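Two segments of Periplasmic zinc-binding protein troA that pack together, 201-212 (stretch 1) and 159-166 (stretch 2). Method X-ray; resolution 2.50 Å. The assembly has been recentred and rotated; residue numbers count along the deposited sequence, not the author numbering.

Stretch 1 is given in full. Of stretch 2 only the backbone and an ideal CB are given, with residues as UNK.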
# COMPACT_ATOMS: atom_id res chain seq x y z
N GLU A 201 -17.41 15.86 10.90
CA GLU A 201 -16.47 16.88 10.46
C GLU A 201 -16.06 16.64 9.02
O GLU A 201 -16.19 17.52 8.17
CB GLU A 201 -15.24 16.89 11.37
CG GLU A 201 -15.60 16.89 12.86
CD GLU A 201 -14.47 17.36 13.75
OE1 GLU A 201 -14.54 18.51 14.24
OE2 GLU A 201 -13.51 16.58 13.98
N LEU A 202 -15.57 15.44 8.73
CA LEU A 202 -15.14 15.11 7.39
C LEU A 202 -16.27 15.33 6.38
O LEU A 202 -16.03 15.80 5.27
CB LEU A 202 -14.68 13.66 7.33
CG LEU A 202 -13.94 13.31 6.05
CD1 LEU A 202 -12.88 14.36 5.77
CD2 LEU A 202 -13.31 11.93 6.18
N ALA A 203 -17.48 14.99 6.78
CA ALA A 203 -18.63 15.16 5.91
C ALA A 203 -18.75 16.62 5.51
O ALA A 203 -18.76 16.96 4.33
CB ALA A 203 -19.90 14.69 6.61
N ALA A 204 -18.85 17.50 6.51
CA ALA A 204 -18.96 18.92 6.23
C ALA A 204 -17.72 19.41 5.49
O ALA A 204 -17.82 20.19 4.55
CB ALA A 204 -19.13 19.71 7.53
N PHE A 205 -16.55 18.94 5.91
CA PHE A 205 -15.30 19.33 5.28
C PHE A 205 -15.39 19.16 3.78
O PHE A 205 -15.03 20.04 3.01
CB PHE A 205 -14.15 18.48 5.80
CG PHE A 205 -12.97 18.48 4.90
CD1 PHE A 205 -12.22 19.65 4.74
CD2 PHE A 205 -12.61 17.33 4.21
CE1 PHE A 205 -11.11 19.67 3.89
CE2 PHE A 205 -11.51 17.33 3.35
CZ PHE A 205 -10.75 18.51 3.19
N ILE A 206 -15.90 18.00 3.38
CA ILE A 206 -16.06 17.65 1.97
C ILE A 206 -17.17 18.50 1.35
O ILE A 206 -17.14 18.81 0.16
CB ILE A 206 -16.40 16.14 1.83
CG1 ILE A 206 -15.25 15.29 2.37
CG2 ILE A 206 -16.64 15.79 0.37
CD1 ILE A 206 -15.69 13.91 2.81
N ALA A 207 -18.16 18.88 2.15
CA ALA A 207 -19.27 19.69 1.65
C ALA A 207 -18.87 21.16 1.55
O ALA A 207 -19.33 21.88 0.67
CB ALA A 207 -20.48 19.54 2.57
N GLN A 208 -18.01 21.58 2.47
CA GLN A 208 -17.53 22.95 2.48
C GLN A 208 -16.62 23.13 1.27
O GLN A 208 -16.85 24.01 0.45
CB GLN A 208 -16.76 23.21 3.78
CG GLN A 208 -17.51 24.12 4.73
CD GLN A 208 -17.67 23.53 6.12
OE1 GLN A 208 -18.64 23.83 6.84
NE2 GLN A 208 -16.72 22.69 6.52
N ARG A 209 -15.60 22.29 1.17
CA ARG A 209 -14.66 22.36 0.06
C ARG A 209 -15.29 21.84 -1.23
O ARG A 209 -14.70 21.95 -2.30
CB ARG A 209 -13.40 21.55 0.40
CG ARG A 209 -12.89 21.77 1.82
CD ARG A 209 -12.14 23.09 1.94
NE ARG A 209 -11.09 23.20 0.92
CZ ARG A 209 -9.96 22.51 0.94
NH1 ARG A 209 -9.72 21.67 1.93
NH2 ARG A 209 -9.05 22.68 -0.02
N LYS A 210 -16.49 21.27 -1.11
CA LYS A 210 -17.21 20.76 -2.28
C LYS A 210 -16.40 19.77 -3.12
O LYS A 210 -16.13 20.03 -4.29
CB LYS A 210 -17.67 21.93 -3.16
CG LYS A 210 -19.00 22.53 -2.79
CD LYS A 210 -18.83 23.88 -2.12
CE LYS A 210 -19.99 24.20 -1.18
NZ LYS A 210 -20.92 25.24 -1.75
N LEU A 211 -16.04 18.63 -2.54
CA LEU A 211 -15.25 17.62 -3.26
C LEU A 211 -16.04 16.88 -4.34
O LEU A 211 -17.05 16.24 -4.07
CB LEU A 211 -14.69 16.58 -2.29
CG LEU A 211 -13.73 16.99 -1.18
CD1 LEU A 211 -12.83 15.81 -0.84
CD2 LEU A 211 -12.88 18.19 -1.62
N PRO A 212 -15.55 16.93 -5.59
CA PRO A 212 -16.28 16.23 -6.65
C PRO A 212 -16.39 14.76 -6.30
O PRO A 212 -17.37 14.12 -6.61
CB PRO A 212 -15.44 16.46 -7.90
CG PRO A 212 -14.09 16.85 -7.39
CD PRO A 212 -14.33 17.58 -6.11
N UNK A 159 -3.97 22.44 -7.92
CA UNK A 159 -3.68 22.29 -6.49
C UNK A 159 -4.91 22.16 -5.59
O UNK A 159 -4.92 21.33 -4.68
CB UNK A 159 -2.85 23.49 -6.02
N UNK A 160 -5.93 22.97 -5.84
CA UNK A 160 -7.15 22.94 -5.04
C UNK A 160 -7.90 21.62 -5.14
O UNK A 160 -8.43 21.12 -4.14
CB UNK A 160 -8.07 24.08 -5.47
N UNK A 161 -7.94 21.05 -6.34
CA UNK A 161 -8.63 19.79 -6.59
C UNK A 161 -7.87 18.58 -6.03
O UNK A 161 -8.42 17.48 -5.95
CB UNK A 161 -8.85 19.61 -8.09
N UNK A 162 -6.62 18.79 -5.63
CA UNK A 162 -5.80 17.71 -5.10
C UNK A 162 -6.13 17.30 -3.67
O UNK A 162 -5.33 16.68 -2.99
CB UNK A 162 -4.33 18.12 -5.17
N UNK A 163 -7.32 17.66 -3.20
CA UNK A 163 -7.73 17.30 -1.84
C UNK A 163 -8.38 15.93 -1.92
O UNK A 163 -9.49 15.80 -2.43
CB UNK A 163 -8.68 18.33 -1.24
N UNK A 164 -7.69 14.90 -1.44
CA UNK A 164 -8.26 13.55 -1.49
C UNK A 164 -8.69 13.01 -0.13
O UNK A 164 -7.93 13.00 0.83
CB UNK A 164 -7.24 12.59 -2.11
N UNK A 165 -9.94 12.56 -0.07
CA UNK A 165 -10.47 11.98 1.15
C UNK A 165 -10.77 10.53 0.80
O UNK A 165 -11.46 10.24 -0.18
CB UNK A 165 -11.70 12.72 1.66
N UNK A 166 -10.23 9.61 1.59
CA UNK A 166 -10.40 8.19 1.34
C UNK A 166 -10.83 7.40 2.57
O UNK A 166 -10.95 7.96 3.66
CB UNK A 166 -9.09 7.61 0.79

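Position 159 has helical backbone angles, and its ideal CB has nothing of stretch 1 within 5.5 Å. Stretch 1 sets no demand here, and many side chains would do. The residue is Ala-159. Its carbonyl accepts a backbone hydrogen bond from position 162, N to Ala-159 O 3.2 Å, which closes a turn ahead of the strand.

Position 160 is also helical in phi and psi. CA-to-CB points sideways, into space that stretch 1 leaves open, so a polar or charged side chain is as suitable as a small one. It is Glu-160, and the end of its side chain leads away from stretch 1.

Position 161 again points sideways, with no stretch 1 atom near the CB. Pro-212 lies further off, so a short side chain would fall short and a long one could reach it. The residue is Arg-161. Its NH1 comes to 3.3 Å from Pro-212 CG, with the proline at the edge of the guanidinium. This is packing, not a hydrogen bond; NH1 is bonded elsewhere in the structure.

Position 162 is out of reach of stretch 1, which does not restrict the choice. It is Arg-162.

Position 163 begins the strand, and CA-to-CB points toward stretch 1. The ideal CB lies 4.2 Å from Leu-211 CD2, 4.5 Å from Arg-209 NH2 and 4.9 Å from Phe-205 CZ. The surroundings are largely apolar and already close, and the backbone is extended. A compact apolar residue fits: valine, isoleucine or perhaps alanine. It is Val-163, chi1 t. Its CG1 meets the edge of the Phe-205 ring, 3.5 Å from CZ, and lies 4.1 Å from Leu-211 CD2. Its CG2 is 3.3 Å from Arg-209 NH2, a tight contact without a hydrogen bond.

Position 164 follows the strand alternation and points away. Stretch 1 says little about it. The residue is Leu-164, and it makes no contact here.

Position 165 points toward stretch 1 again. Its ideal CB is 4.1 Å from Leu-211 CD1, 4.3 Å from Ile-206 CD1 and 4.6 Å from Leu-202 CD1. Every one of these neighbours is aliphatic, and none offers a polar partner. Valine or isoleucine would suit; alanine would fill less of the space. It is Val-165, chi1 t. CG1 packs 3.5 Å from Leu-202 CD2 and 3.8 Å from Ile-206 CD1. CG2 lies 3.5 Å from Leu-211 CD1 and 3.5 Å from Phe-205 CE2, at the ring edge.

Position 166 points away, so stretch 1 leaves the choice open. It is Thr-166, chi1 p.

Stretch 2 159-166: AERRVLVT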
# COMPACT_ATOMS: atom_id res chain seq x y z
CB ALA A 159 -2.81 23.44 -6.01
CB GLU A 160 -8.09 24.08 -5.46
CG GLU A 160 -7.48 25.46 -5.33
CD GLU A 160 -6.53 25.78 -6.46
OE1 GLU A 160 -6.62 25.11 -7.51
OE2 GLU A 160 -5.69 26.70 -6.31
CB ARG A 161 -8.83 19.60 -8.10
CG ARG A 161 -9.64 20.71 -8.77
CD ARG A 161 -10.56 20.17 -9.87
NE ARG A 161 -11.76 21.00 -10.06
CZ ARG A 161 -13.00 20.57 -9.85
NH1 ARG A 161 -13.22 19.33 -9.45
NH2 ARG A 161 -14.03 21.40 -10.05
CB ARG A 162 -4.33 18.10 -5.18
CG ARG A 162 -3.75 18.11 -6.59
CD ARG A 162 -2.28 18.54 -6.55
NE ARG A 162 -1.83 19.19 -7.78
CZ ARG A 162 -0.95 20.19 -7.83
NH1 ARG A 162 -0.42 20.67 -6.71
NH2 ARG A 162 -0.60 20.70 -9.00
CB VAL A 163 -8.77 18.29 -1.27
CG1 VAL A 163 -9.21 17.83 0.10
CG2 VAL A 163 -8.17 19.69 -1.20
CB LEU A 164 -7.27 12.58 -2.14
CG LEU A 164 -7.41 11.08 -1.86
CD1 LEU A 164 -8.40 10.43 -2.83
CD2 LEU A 164 -6.04 10.43 -2.00
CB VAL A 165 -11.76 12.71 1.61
CG1 VAL A 165 -12.35 12.00 2.81
CG2 VAL A 165 -11.45 14.15 1.95
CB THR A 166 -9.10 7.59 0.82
OG1 THR A 166 -8.01 8.16 1.56
CG2 THR A 166 -8.92 7.90 -0.66
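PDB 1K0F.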